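Local coordinates for alcohol oxidase (Myceliophthora thermophila, PDB 6F74), which binds FAD as a flavoprotein of the vanillyl-alcohol oxidase (VAO) type and probably oxidises its substrate with molecular oxygen as electron acceptor, at residues Ile204-Ala209 against Pro234-Gly239; Asp258-Ala263 against Asp282-Ile287; Ala263-Ala268 against Gly295-Gln300. One frame throughout, in Å; residues are numbered along the deposited sequence.

Contact 1. Residues Ile204-Ala209 against Pro234-Gly239; sequences IHIDGA and PGAIGG. With FAD (flavin-adenine dinucleotide), chain I.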
loop_
_atom_site.group_PDB
_atom_site.type_symbol
_atom_site.label_atom_id
_atom_site.label_comp_id
_atom_site.label_asym_id
_atom_site.label_seq_id
_atom_site.Cartn_x
_atom_site.Cartn_y
_atom_site.Cartn_z
ATOM N N ILE A 204 -4.057 -19.731 7.669
ATOM C CA ILE A 204 -4.967 -18.929 8.470
ATOM C C ILE A 204 -6.189 -18.550 7.632
ATOM O O ILE A 204 -6.051 -18.029 6.515
ATOM C CB ILE A 204 -4.279 -17.712 9.128
ATOM C CG1 ILE A 204 -3.261 -18.206 10.162
ATOM C CG2 ILE A 204 -5.313 -16.829 9.808
ATOM C CD1 ILE A 204 -2.548 -17.149 11.006
ATOM N N HIS A 205 -7.380 -18.848 8.171
ATOM C CA HIS A 205 -8.637 -18.377 7.605
ATOM C C HIS A 205 -8.880 -16.978 8.133
ATOM O O HIS A 205 -9.219 -16.786 9.301
ATOM C CB HIS A 205 -9.793 -19.319 7.966
ATOM C CG HIS A 205 -11.077 -18.992 7.251
ATOM N ND1 HIS A 205 -12.271 -19.630 7.504
ATOM C CD2 HIS A 205 -11.357 -18.010 6.366
ATOM C CE1 HIS A 205 -13.217 -19.099 6.755
ATOM N NE2 HIS A 205 -12.691 -18.110 6.058
ATOM N N ILE A 206 -8.657 -15.985 7.280
ATOM C CA ILE A 206 -8.939 -14.621 7.672
ATOM C C ILE A 206 -10.384 -14.347 7.289
ATOM O O ILE A 206 -10.652 -13.970 6.149
ATOM C CB ILE A 206 -7.985 -13.625 7.000
ATOM C CG1 ILE A 206 -6.527 -14.062 7.213
ATOM C CG2 ILE A 206 -8.213 -12.223 7.555
ATOM C CD1 ILE A 206 -5.503 -13.236 6.436
ATOM N N ASP A 207 -11.305 -14.535 8.243
ATOM C CA ASP A 207 -12.740 -14.507 7.993
ATOM C C ASP A 207 -13.296 -13.136 8.330
ATOM O O ASP A 207 -14.104 -12.973 9.229
ATOM C CB ASP A 207 -13.441 -15.621 8.806
ATOM C CG ASP A 207 -14.802 -16.006 8.245
ATOM O OD1 ASP A 207 -15.284 -15.395 7.240
ATOM O OD2 ASP A 207 -15.399 -16.944 8.831
ATOM N N GLY A 208 -12.850 -12.134 7.574
ATOM C CA GLY A 208 -13.280 -10.758 7.777
ATOM C C GLY A 208 -12.245 -9.780 7.252
ATOM O O GLY A 208 -11.139 -10.170 6.883
ATOM N N ALA A 209 -12.618 -8.498 7.221
ATOM C CA ALA A 209 -11.703 -7.425 6.823
ATOM C C ALA A 209 -10.796 -7.032 7.998
ATOM O O ALA A 209 -10.777 -5.883 8.462
ATOM C CB ALA A 209 -12.474 -6.235 6.347
ATOM N N PRO A 234 -2.572 -1.742 8.129
ATOM C CA PRO A 234 -3.299 -1.982 6.886
ATOM C C PRO A 234 -4.104 -3.265 6.874
ATOM O O PRO A 234 -3.788 -4.193 7.593
ATOM C CB PRO A 234 -2.190 -2.038 5.856
ATOM C CG PRO A 234 -1.158 -1.142 6.402
ATOM C CD PRO A 234 -1.164 -1.456 7.861
ATOM N N GLY A 235 -5.117 -3.303 6.023
ATOM C CA GLY A 235 -6.002 -4.470 5.868
ATOM C C GLY A 235 -5.264 -5.674 5.348
ATOM O O GLY A 235 -4.292 -5.529 4.561
ATOM N N ALA A 236 -5.685 -6.856 5.804
ATOM C CA ALA A 236 -5.069 -8.111 5.384
ATOM C C ALA A 236 -5.599 -8.621 4.052
ATOM O O ALA A 236 -4.863 -9.314 3.354
ATOM C CB ALA A 236 -5.263 -9.181 6.441
ATOM N N ILE A 237 -6.846 -8.306 3.690
ATOM C CA ILE A 237 -7.471 -8.955 2.533
ATOM C C ILE A 237 -7.968 -8.020 1.420
ATOM O O ILE A 237 -8.671 -8.491 0.513
ATOM C CB ILE A 237 -8.588 -9.962 2.957
ATOM C CG1 ILE A 237 -9.845 -9.266 3.490
ATOM C CG2 ILE A 237 -8.025 -10.923 3.986
ATOM C CD1 ILE A 237 -11.003 -10.222 3.677
ATOM N N GLY A 238 -7.553 -6.747 1.414
ATOM C CA GLY A 238 -8.077 -5.770 0.455
ATOM C C GLY A 238 -7.011 -5.383 -0.551
ATOM O O GLY A 238 -6.564 -6.205 -1.353
ATOM N N GLY A 239 -6.618 -4.121 -0.510
ATOM C CA GLY A 239 -5.598 -3.613 -1.413
ATOM C C GLY A 239 -4.213 -4.208 -1.201
ATOM O O GLY A 239 -3.440 -4.309 -2.148
HETATM P PA FAD I . -8.255 0.571 1.797
HETATM O O1A FAD I . -8.037 2.062 1.559
HETATM O O2A FAD I . -9.319 0.202 2.782
HETATM O O5B FAD I . -8.555 -0.084 0.392
HETATM C C5B FAD I . -7.564 -0.074 -0.598
HETATM C C4B FAD I . -8.186 -0.483 -1.922
HETATM O O4B FAD I . -8.625 -1.822 -1.772
HETATM C C3B FAD I . -9.403 0.294 -2.356
HETATM O O3B FAD I . -9.448 0.248 -3.787
HETATM C C2B FAD I . -10.569 -0.517 -1.848
HETATM O O2B FAD I . -11.753 -0.454 -2.652
HETATM C C1B FAD I . -10.032 -1.920 -1.936
HETATM N N9A FAD I . -10.533 -2.871 -0.938
HETATM C C8A FAD I . -10.268 -2.868 0.376
HETATM N N7A FAD I . -10.861 -3.911 0.988
HETATM C C5A FAD I . -11.504 -4.592 0.044
HETATM C C6A FAD I . -12.316 -5.808 0.044
HETATM N N6A FAD I . -12.499 -6.433 1.230
HETATM N N1A FAD I . -12.838 -6.216 -1.143
HETATM C C2A FAD I . -12.608 -5.529 -2.292
HETATM N N3A FAD I . -11.846 -4.407 -2.364
HETATM C C4A FAD I . -11.281 -3.916 -1.230
HETATM N N1 FAD I . 1.986 -1.827 1.799
HETATM C C2 FAD I . 2.982 -2.742 1.765
HETATM O O2 FAD I . 3.085 -3.487 0.757
HETATM N N3 FAD I . 3.847 -2.896 2.787
HETATM C C4 FAD I . 3.804 -2.132 3.892
HETATM O O4 FAD I . 4.619 -2.264 4.829
HETATM C C4X FAD I . 2.757 -1.094 4.001
HETATM N N5 FAD I . 2.669 -0.291 5.080
HETATM C C5X FAD I . 1.692 0.646 5.155
HETATM C C6 FAD I . 1.604 1.455 6.287
HETATM C C7 FAD I . 0.613 2.412 6.421
HETATM C C7M FAD I . 0.680 3.214 7.697
HETATM C C8 FAD I . -0.397 2.578 5.338
HETATM C C8M FAD I . -1.546 3.573 5.425
HETATM C C9 FAD I . -0.299 1.790 4.196
HETATM C C9A FAD I . 0.701 0.813 4.049
HETATM N N10 FAD I . 0.811 -0.032 2.911
HETATM C C10 FAD I . 1.835 -0.988 2.860
HETATM C "C1'" FAD I . -0.060 0.107 1.720
HETATM C "C2'" FAD I . -1.237 -0.795 1.550
HETATM O "O2'" FAD I . -0.757 -2.017 0.995
HETATM C "C3'" FAD I . -2.217 -0.166 0.554
HETATM O "O3'" FAD I . -2.535 1.192 0.908
HETATM C "C4'" FAD I . -3.496 -0.982 0.426
HETATM O "O4'" FAD I . -4.368 -0.360 -0.523
HETATM C "C5'" FAD I . -4.192 -1.133 1.770
HETATM O "O5'" FAD I . -5.373 -1.904 1.632
HETATM P P FAD I . -6.494 -1.554 2.693
HETATM O O1P FAD I . -5.900 -1.527 4.073
HETATM O O2P FAD I . -7.646 -2.454 2.394
HETATM O O3P FAD I . -6.819 -0.030 2.254
#

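Contact 2. Residues Asp258-Ala263 against Asp282-Ile287; sequences DQVLEA and DLFRAI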
loop_
_atom_site.group_PDB
_atom_site.type_symbol
_atom_site.label_atom_id
_atom_site.label_comp_id
_atom_site.label_asym_id
_atom_site.label_seq_id
_atom_site.Cartn_x
_atom_site.Cartn_y
_atom_site.Cartn_z
ATOM N N ASP A 258 0.761 -14.010 -3.443
ATOM C CA ASP A 258 1.014 -15.437 -3.581
ATOM C C ASP A 258 0.793 -16.270 -2.324
ATOM O O ASP A 258 0.864 -17.475 -2.393
ATOM C CB ASP A 258 2.417 -15.663 -4.181
ATOM C CG ASP A 258 2.489 -15.291 -5.656
ATOM O OD1 ASP A 258 1.415 -15.238 -6.329
ATOM O OD2 ASP A 258 3.621 -15.081 -6.135
ATOM N N GLN A 259 0.509 -15.618 -1.202
ATOM C CA GLN A 259 0.061 -16.308 0.006
ATOM C C GLN A 259 -1.394 -16.734 -0.073
ATOM O O GLN A 259 -1.803 -17.659 0.616
ATOM C CB GLN A 259 0.284 -15.437 1.246
ATOM C CG GLN A 259 1.722 -14.955 1.440
ATOM C CD GLN A 259 2.746 -16.053 1.476
ATOM O OE1 GLN A 259 2.476 -17.154 1.902
ATOM N NE2 GLN A 259 3.963 -15.720 1.085
ATOM N N VAL A 260 -2.166 -16.091 -0.940
ATOM C CA VAL A 260 -3.609 -16.303 -0.990
ATOM C C VAL A 260 -3.906 -17.660 -1.629
ATOM O O VAL A 260 -3.578 -17.897 -2.783
ATOM C CB VAL A 260 -4.337 -15.178 -1.759
ATOM C CG1 VAL A 260 -5.854 -15.378 -1.718
ATOM C CG2 VAL A 260 -3.998 -13.810 -1.186
ATOM N N LEU A 261 -4.545 -18.531 -0.855
ATOM C CA LEU A 261 -4.912 -19.879 -1.298
ATOM C C LEU A 261 -6.305 -19.947 -1.900
ATOM O O LEU A 261 -6.554 -20.733 -2.826
ATOM C CB LEU A 261 -4.853 -20.823 -0.115
ATOM C CG LEU A 261 -3.442 -21.074 0.415
ATOM C CD1 LEU A 261 -3.509 -21.636 1.828
ATOM C CD2 LEU A 261 -2.668 -21.988 -0.560
ATOM N N GLU A 262 -7.214 -19.159 -1.329
ATOM C CA GLU A 262 -8.571 -19.002 -1.816
ATOM C C GLU A 262 -9.228 -17.800 -1.176
ATOM O O GLU A 262 -8.670 -17.203 -0.234
ATOM C CB GLU A 262 -9.414 -20.265 -1.537
ATOM C CG GLU A 262 -9.659 -20.643 -0.103
ATOM C CD GLU A 262 -10.368 -21.982 0.003
ATOM O OE1 GLU A 262 -9.880 -22.960 -0.579
ATOM O OE2 GLU A 262 -11.452 -22.054 0.638
ATOM N N ALA A 263 -10.405 -17.445 -1.699
ATOM C CA ALA A 263 -11.196 -16.341 -1.173
ATOM C C ALA A 263 -12.695 -16.639 -1.326
ATOM O O ALA A 263 -13.096 -17.388 -2.208
ATOM C CB ALA A 263 -10.834 -15.042 -1.898
ATOM N N ASP A 282 -9.953 -17.680 -12.971
ATOM C CA ASP A 282 -9.661 -16.377 -13.596
ATOM C C ASP A 282 -9.883 -15.220 -12.635
ATOM O O ASP A 282 -9.116 -14.244 -12.645
ATOM C CB ASP A 282 -10.411 -16.170 -14.929
ATOM C CG ASP A 282 -11.933 -16.353 -14.823
ATOM O OD1 ASP A 282 -12.429 -16.854 -13.797
ATOM O OD2 ASP A 282 -12.652 -16.022 -15.805
ATOM N N LEU A 283 -10.931 -15.319 -11.809
ATOM C CA LEU A 283 -11.139 -14.338 -10.739
ATOM C C LEU A 283 -10.038 -14.420 -9.663
ATOM O O LEU A 283 -9.624 -13.404 -9.121
ATOM C CB LEU A 283 -12.529 -14.500 -10.123
ATOM C CG LEU A 283 -12.909 -13.696 -8.867
ATOM C CD1 LEU A 283 -12.920 -12.202 -9.075
ATOM C CD2 LEU A 283 -14.270 -14.188 -8.395
ATOM N N PHE A 284 -9.615 -15.641 -9.341
ATOM C CA PHE A 284 -8.612 -15.905 -8.314
ATOM C C PHE A 284 -7.259 -15.298 -8.704
ATOM O O PHE A 284 -6.560 -14.687 -7.878
ATOM C CB PHE A 284 -8.542 -17.424 -8.138
ATOM C CG PHE A 284 -7.518 -17.901 -7.158
ATOM C CD1 PHE A 284 -7.512 -17.430 -5.859
ATOM C CD2 PHE A 284 -6.614 -18.903 -7.517
ATOM C CE1 PHE A 284 -6.597 -17.924 -4.942
ATOM C CE2 PHE A 284 -5.700 -19.399 -6.611
ATOM C CZ PHE A 284 -5.681 -18.912 -5.314
ATOM N N ARG A 285 -6.922 -15.455 -9.985
ATOM C CA ARG A 285 -5.726 -14.873 -10.549
ATOM C C ARG A 285 -5.788 -13.345 -10.536
ATOM O O ARG A 285 -4.830 -12.698 -10.142
ATOM C CB ARG A 285 -5.481 -15.386 -11.972
ATOM C CG ARG A 285 -4.181 -14.834 -12.577
ATOM C CD ARG A 285 -3.864 -15.326 -13.990
ATOM N NE ARG A 285 -5.005 -15.236 -14.924
ATOM C CZ ARG A 285 -5.609 -16.259 -15.528
ATOM N NH1 ARG A 285 -5.230 -17.521 -15.270
ATOM N NH2 ARG A 285 -6.665 -16.020 -16.310
ATOM N N ALA A 286 -6.911 -12.789 -10.956
ATOM C CA ALA A 286 -7.100 -11.328 -10.974
ATOM C C ALA A 286 -6.877 -10.660 -9.606
ATOM O O ALA A 286 -6.186 -9.637 -9.508
ATOM C CB ALA A 286 -8.485 -11.002 -11.488
ATOM N N ILE A 287 -7.452 -11.233 -8.555
ATOM C CA ILE A 287 -7.275 -10.648 -7.204
ATOM C C ILE A 287 -5.884 -10.841 -6.615
ATOM O O ILE A 287 -5.546 -10.186 -5.632
ATOM C CB ILE A 287 -8.332 -11.117 -6.185
ATOM C CG1 ILE A 287 -8.267 -12.629 -5.922
ATOM C CG2 ILE A 287 -9.717 -10.739 -6.671
ATOM C CD1 ILE A 287 -8.854 -13.013 -4.562
#

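Contact 3. Residues Ala263-Ala268 against Gly295-Gln300; sequences AQIMLA and GIVLSQ. With FAD (flavin-adenine dinucleotide), chain I.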
loop_
_atom_site.group_PDB
_atom_site.type_symbol
_atom_site.label_atom_id
_atom_site.label_comp_id
_atom_site.label_asym_id
_atom_site.label_seq_id
_atom_site.Cartn_x
_atom_site.Cartn_y
_atom_site.Cartn_z
ATOM N N ALA A 263 -10.405 -17.445 -1.699
ATOM C CA ALA A 263 -11.196 -16.341 -1.173
ATOM C C ALA A 263 -12.695 -16.639 -1.326
ATOM O O ALA A 263 -13.096 -17.388 -2.208
ATOM C CB ALA A 263 -10.834 -15.042 -1.898
ATOM N N GLN A 264 -13.496 -16.023 -0.467
ATOM C CA GLN A 264 -14.920 -15.892 -0.685
ATOM C C GLN A 264 -15.120 -14.448 -1.114
ATOM O O GLN A 264 -14.560 -13.537 -0.508
ATOM C CB GLN A 264 -15.700 -16.172 0.591
ATOM C CG GLN A 264 -15.643 -17.614 1.111
ATOM C CD GLN A 264 -16.261 -18.586 0.156
ATOM O OE1 GLN A 264 -17.397 -18.424 -0.265
ATOM N NE2 GLN A 264 -15.518 -19.611 -0.200
ATOM N N ILE A 265 -15.892 -14.276 -2.191
ATOM C CA ILE A 265 -16.081 -12.996 -2.829
ATOM C C ILE A 265 -17.536 -12.837 -3.229
ATOM O O ILE A 265 -18.103 -13.746 -3.857
ATOM C CB ILE A 265 -15.214 -12.860 -4.097
ATOM C CG1 ILE A 265 -13.726 -13.033 -3.752
ATOM C CG2 ILE A 265 -15.418 -11.490 -4.724
ATOM C CD1 ILE A 265 -12.790 -13.031 -4.940
ATOM N N MET A 266 -18.119 -11.690 -2.876
ATOM C CA MET A 266 -19.454 -11.306 -3.325
ATOM C C MET A 266 -19.312 -10.498 -4.615
ATOM O O MET A 266 -18.680 -9.432 -4.650
ATOM C CB MET A 266 -20.187 -10.506 -2.251
ATOM C CG MET A 266 -21.599 -10.067 -2.661
ATOM S SD MET A 266 -22.567 -9.191 -1.376
ATOM C CE MET A 266 -22.356 -10.293 0.009
ATOM N N LEU A 267 -19.898 -11.023 -5.681
ATOM C CA LEU A 267 -19.800 -10.384 -6.987
ATOM C C LEU A 267 -20.775 -9.222 -7.060
ATOM O O LEU A 267 -21.651 -9.101 -6.198
ATOM C CB LEU A 267 -20.070 -11.405 -8.105
ATOM C CG LEU A 267 -19.228 -12.686 -8.125
ATOM C CD1 LEU A 267 -19.632 -13.588 -9.281
ATOM C CD2 LEU A 267 -17.748 -12.380 -8.209
ATOM N N ALA A 268 -20.625 -8.365 -8.076
ATOM C CA ALA A 268 -21.552 -7.246 -8.312
ATOM C C ALA A 268 -23.015 -7.692 -8.401
ATOM O O ALA A 268 -23.920 -6.958 -7.993
ATOM C CB ALA A 268 -21.156 -6.524 -9.591
ATOM N N GLY A 295 -14.674 -7.765 -7.153
ATOM C CA GLY A 295 -15.737 -8.267 -6.275
ATOM C C GLY A 295 -15.384 -7.816 -4.881
ATOM O O GLY A 295 -14.283 -7.283 -4.679
ATOM N N ILE A 296 -16.304 -7.987 -3.931
ATOM C CA ILE A 296 -16.053 -7.632 -2.532
ATOM C C ILE A 296 -15.466 -8.846 -1.815
ATOM O O ILE A 296 -16.153 -9.856 -1.634
ATOM C CB ILE A 296 -17.343 -7.200 -1.796
ATOM C CG1 ILE A 296 -18.046 -6.060 -2.523
ATOM C CG2 ILE A 296 -17.025 -6.754 -0.366
ATOM C CD1 ILE A 296 -19.531 -6.004 -2.233
ATOM N N VAL A 297 -14.207 -8.723 -1.378
ATOM C CA VAL A 297 -13.516 -9.832 -0.738
ATOM C C VAL A 297 -13.992 -9.951 0.719
ATOM O O VAL A 297 -13.765 -9.061 1.551
ATOM C CB VAL A 297 -11.994 -9.713 -0.832
ATOM C CG1 VAL A 297 -11.331 -10.944 -0.227
ATOM C CG2 VAL A 297 -11.554 -9.537 -2.282
ATOM N N LEU A 298 -14.678 -11.062 0.995
ATOM C CA LEU A 298 -15.235 -11.333 2.317
ATOM C C LEU A 298 -14.252 -12.045 3.215
ATOM O O LEU A 298 -14.260 -11.851 4.435
ATOM C CB LEU A 298 -16.500 -12.194 2.197
ATOM C CG LEU A 298 -17.597 -11.683 1.260
ATOM C CD1 LEU A 298 -18.749 -12.640 1.237
ATOM C CD2 LEU A 298 -17.973 -10.247 1.579
ATOM N N SER A 299 -13.463 -12.937 2.635
ATOM C CA SER A 299 -12.510 -13.715 3.409
ATOM C C SER A 299 -11.402 -14.206 2.496
ATOM O O SER A 299 -11.593 -14.332 1.293
ATOM C CB SER A 299 -13.220 -14.908 4.054
ATOM O OG SER A 299 -13.403 -15.923 3.091
ATOM N N GLN A 300 -10.245 -14.497 3.072
ATOM C CA GLN A 300 -9.212 -15.248 2.351
ATOM C C GLN A 300 -8.617 -16.278 3.296
ATOM O O GLN A 300 -8.663 -16.157 4.534
ATOM C CB GLN A 300 -8.080 -14.347 1.797
ATOM C CG GLN A 300 -8.490 -13.375 0.665
ATOM C CD GLN A 300 -7.385 -12.388 0.236
ATOM O OE1 GLN A 300 -6.486 -12.083 1.016
ATOM N NE2 GLN A 300 -7.440 -11.923 -1.013
HETATM P PA FAD I . -8.255 0.571 1.797
HETATM O O1A FAD I . -8.037 2.062 1.559
HETATM O O2A FAD I . -9.319 0.202 2.782
HETATM O O5B FAD I . -8.555 -0.084 0.392
HETATM C C5B FAD I . -7.564 -0.074 -0.598
HETATM C C4B FAD I . -8.186 -0.483 -1.922
HETATM O O4B FAD I . -8.625 -1.822 -1.772
HETATM C C3B FAD I . -9.403 0.294 -2.356
HETATM O O3B FAD I . -9.448 0.248 -3.787
HETATM C C2B FAD I . -10.569 -0.517 -1.848
HETATM O O2B FAD I . -11.753 -0.454 -2.652
HETATM C C1B FAD I . -10.032 -1.920 -1.936
HETATM N N9A FAD I . -10.533 -2.871 -0.938
HETATM C C8A FAD I . -10.268 -2.868 0.376
HETATM N N7A FAD I . -10.861 -3.911 0.988
HETATM C C5A FAD I . -11.504 -4.592 0.044
HETATM C C6A FAD I . -12.316 -5.808 0.044
HETATM N N6A FAD I . -12.499 -6.433 1.230
HETATM N N1A FAD I . -12.838 -6.216 -1.143
HETATM C C2A FAD I . -12.608 -5.529 -2.292
HETATM N N3A FAD I . -11.846 -4.407 -2.364
HETATM C C4A FAD I . -11.281 -3.916 -1.230
HETATM N N1 FAD I . 1.986 -1.827 1.799
HETATM C C2 FAD I . 2.982 -2.742 1.765
HETATM O O2 FAD I . 3.085 -3.487 0.757
HETATM N N3 FAD I . 3.847 -2.896 2.787
HETATM C C4 FAD I . 3.804 -2.132 3.892
HETATM O O4 FAD I . 4.619 -2.264 4.829
HETATM C C4X FAD I . 2.757 -1.094 4.001
HETATM N N5 FAD I . 2.669 -0.291 5.080
HETATM C C5X FAD I . 1.692 0.646 5.155
HETATM C C6 FAD I . 1.604 1.455 6.287
HETATM C C7 FAD I . 0.613 2.412 6.421
HETATM C C7M FAD I . 0.680 3.214 7.697
HETATM C C8 FAD I . -0.397 2.578 5.338
HETATM C C8M FAD I . -1.546 3.573 5.425
HETATM C C9 FAD I . -0.299 1.790 4.196
HETATM C C9A FAD I . 0.701 0.813 4.049
HETATM N N10 FAD I . 0.811 -0.032 2.911
HETATM C C10 FAD I . 1.835 -0.988 2.860
HETATM C "C1'" FAD I . -0.060 0.107 1.720
HETATM C "C2'" FAD I . -1.237 -0.795 1.550
HETATM O "O2'" FAD I . -0.757 -2.017 0.995
HETATM C "C3'" FAD I . -2.217 -0.166 0.554
HETATM O "O3'" FAD I . -2.535 1.192 0.908
HETATM C "C4'" FAD I . -3.496 -0.982 0.426
HETATM O "O4'" FAD I . -4.368 -0.360 -0.523
HETATM C "C5'" FAD I . -4.192 -1.133 1.770
HETATM O "O5'" FAD I . -5.373 -1.904 1.632
HETATM P P FAD I . -6.494 -1.554 2.693
HETATM O O1P FAD I . -5.900 -1.527 4.073
HETATM O O2P FAD I . -7.646 -2.454 2.394
HETATM O O3P FAD I . -6.819 -0.030 2.254
#

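Contact 1. Residues Ile204-Ala209 against Pro234-Gly239
The nearest CA atoms are those of A209 and I237, 6.2 Å apart, where the end of strand 203-208 faces the loop leading into helix 239-242. No hydrogen bond joins 204-209 to 234-239; the side chains meet through apolar groups, and I237 also packs on the backbone of G208. I237 carries most of the contact. Its CG2 meets CG2 of I206 at 3.8 Å, and the two side chains run alongside with their ends pointing opposite ways. CG1 of I237 stands between the backbone N and the carbonyl carbon, the crowded position (chi1 71°), which brings it over CA of A209. CD1 then lies against O of G208, at 3.2 Å. The longer branch of I206 carries CD1 to CB of A236 at 4.1 Å. This loop belongs to the FAD-binding domain of the PCMH type and lines the cofactor. N of G235 donates to O1P of the FAD pyrophosphate (2.8 Å), and CG of P234 packs on the flavin, 3.6 Å from FAD C9A. G238 is the N-cap of helix 239-242. A CB on G238 would clash with FAD N7A, and a CB on G239 with FAD O4'. An alanine in place of I237 lacks CG1, CG2 and CD1, and would probably leave I206 CG2 without its partner and a gap beside G208 O. Helix 212-221 adds V215 against I206 and A236, and Q300 of strand 296-306 touches I237.

Contact 2. Residues Asp258-Ala263 against Asp282-Ile287
A helix laid on a sheet makes this contact: F284 and I287 of helix 281-287 pack on V260 to A263 of strand 260-266, in the domain that binds FAD. The axes of strand 260-263 and helix 282-287 come within 9.4 Å, at 124° between their directions. No hydrogen bond crosses. F284 makes most of the contacts. Its CG is anti to the backbone N (chi1 178°), and the tip of the ring meets the strand backbone. CZ lies 3.2 Å from O of L261 and 3.4 Å from O of V260. CE1 is 3.9 Å from CA of E262. CE1 also touches CG1 of V260, at 4.2 Å. One turn on, I287 points toward the strand and its CD1 meets CB of A263 at 3.9 Å. V260 and A263 point toward the helix, while L261 and E262, in succession between them, point away from it. The buried carboxylate of E262 is held elsewhere: OE1 is hydrogen-bonded to Y188 OH and S190 OG, and OE2 accepts a hydrogen bond from N of A191. Helix 281-287 also touches strand 272-276, through L283 and F284 on A275. Helix 560-570 packs against L283, R285 and A286, and strand 296-306 pairs with 260-266 in the sheet.

Contact 3. Residues Ala263-Ala268 against Gly295-Gln300
M266 and I296 form an antiparallel hydrogen-bonded pair, with M266 N to I296 O at 3.0 Å and I296 N to M266 O at 2.9 Å. Further along, L298 and S299 both face Q264 in a classic beta bulge. O of Q264 accepts L298 N at 2.9 Å and S299 N weakly at 3.4 Å. S299 O takes Q264 N (3.1 Å), which sits above the carbonyl plane, 38° out of it. A263 with Q300 and I265 with V297 are non-hydrogen-bonded pairs. V297 uses its N and O on the cofactor: N donates to FAD N1A (2.9 Å) and O accepts from FAD N6A (2.9 Å). The backbone of V297 thus holds the adenine by one donor and one acceptor. The chain of Q264 bends at chi2 (-64°), its amide leads away, and NE2 bonds T274 OG1. OG of S299 packs against CB and CG of Q264. G295 packs its CA on CG2 of I265; a CB on G295 would clash with that methyl. Helix 135-147 covers M266, I296 and L298 through I138. Helix 281-287 lies on A263 and I265. Strand 272-276 flanks strand 260-266, and strand 203-208 pairs with strand 296-306.

All three contacts are buried, and all reach the same antiparallel sheet. Contact 3 is the sheet itself: two neighbouring strands held by backbone hydrogen bonds. Contacts 1 and 2 have no hydrogen bond across them; one lays a cofactor-binding loop on the sheet, the other a helix. Contacts 2 and 3 share A263 and strand 260-266, and L283 CD2 also touches I265 CD1 and L267 CD2. Contacts 1 and 3 meet where I206 N is hydrogen-bonded to Q300 O. Both hydrogen-bond FAD, contact 1 at a phosphate oxygen and contact 3 at the adenine. Contacts 1 and 2 do not touch: their nearest atoms are about 6 Å apart.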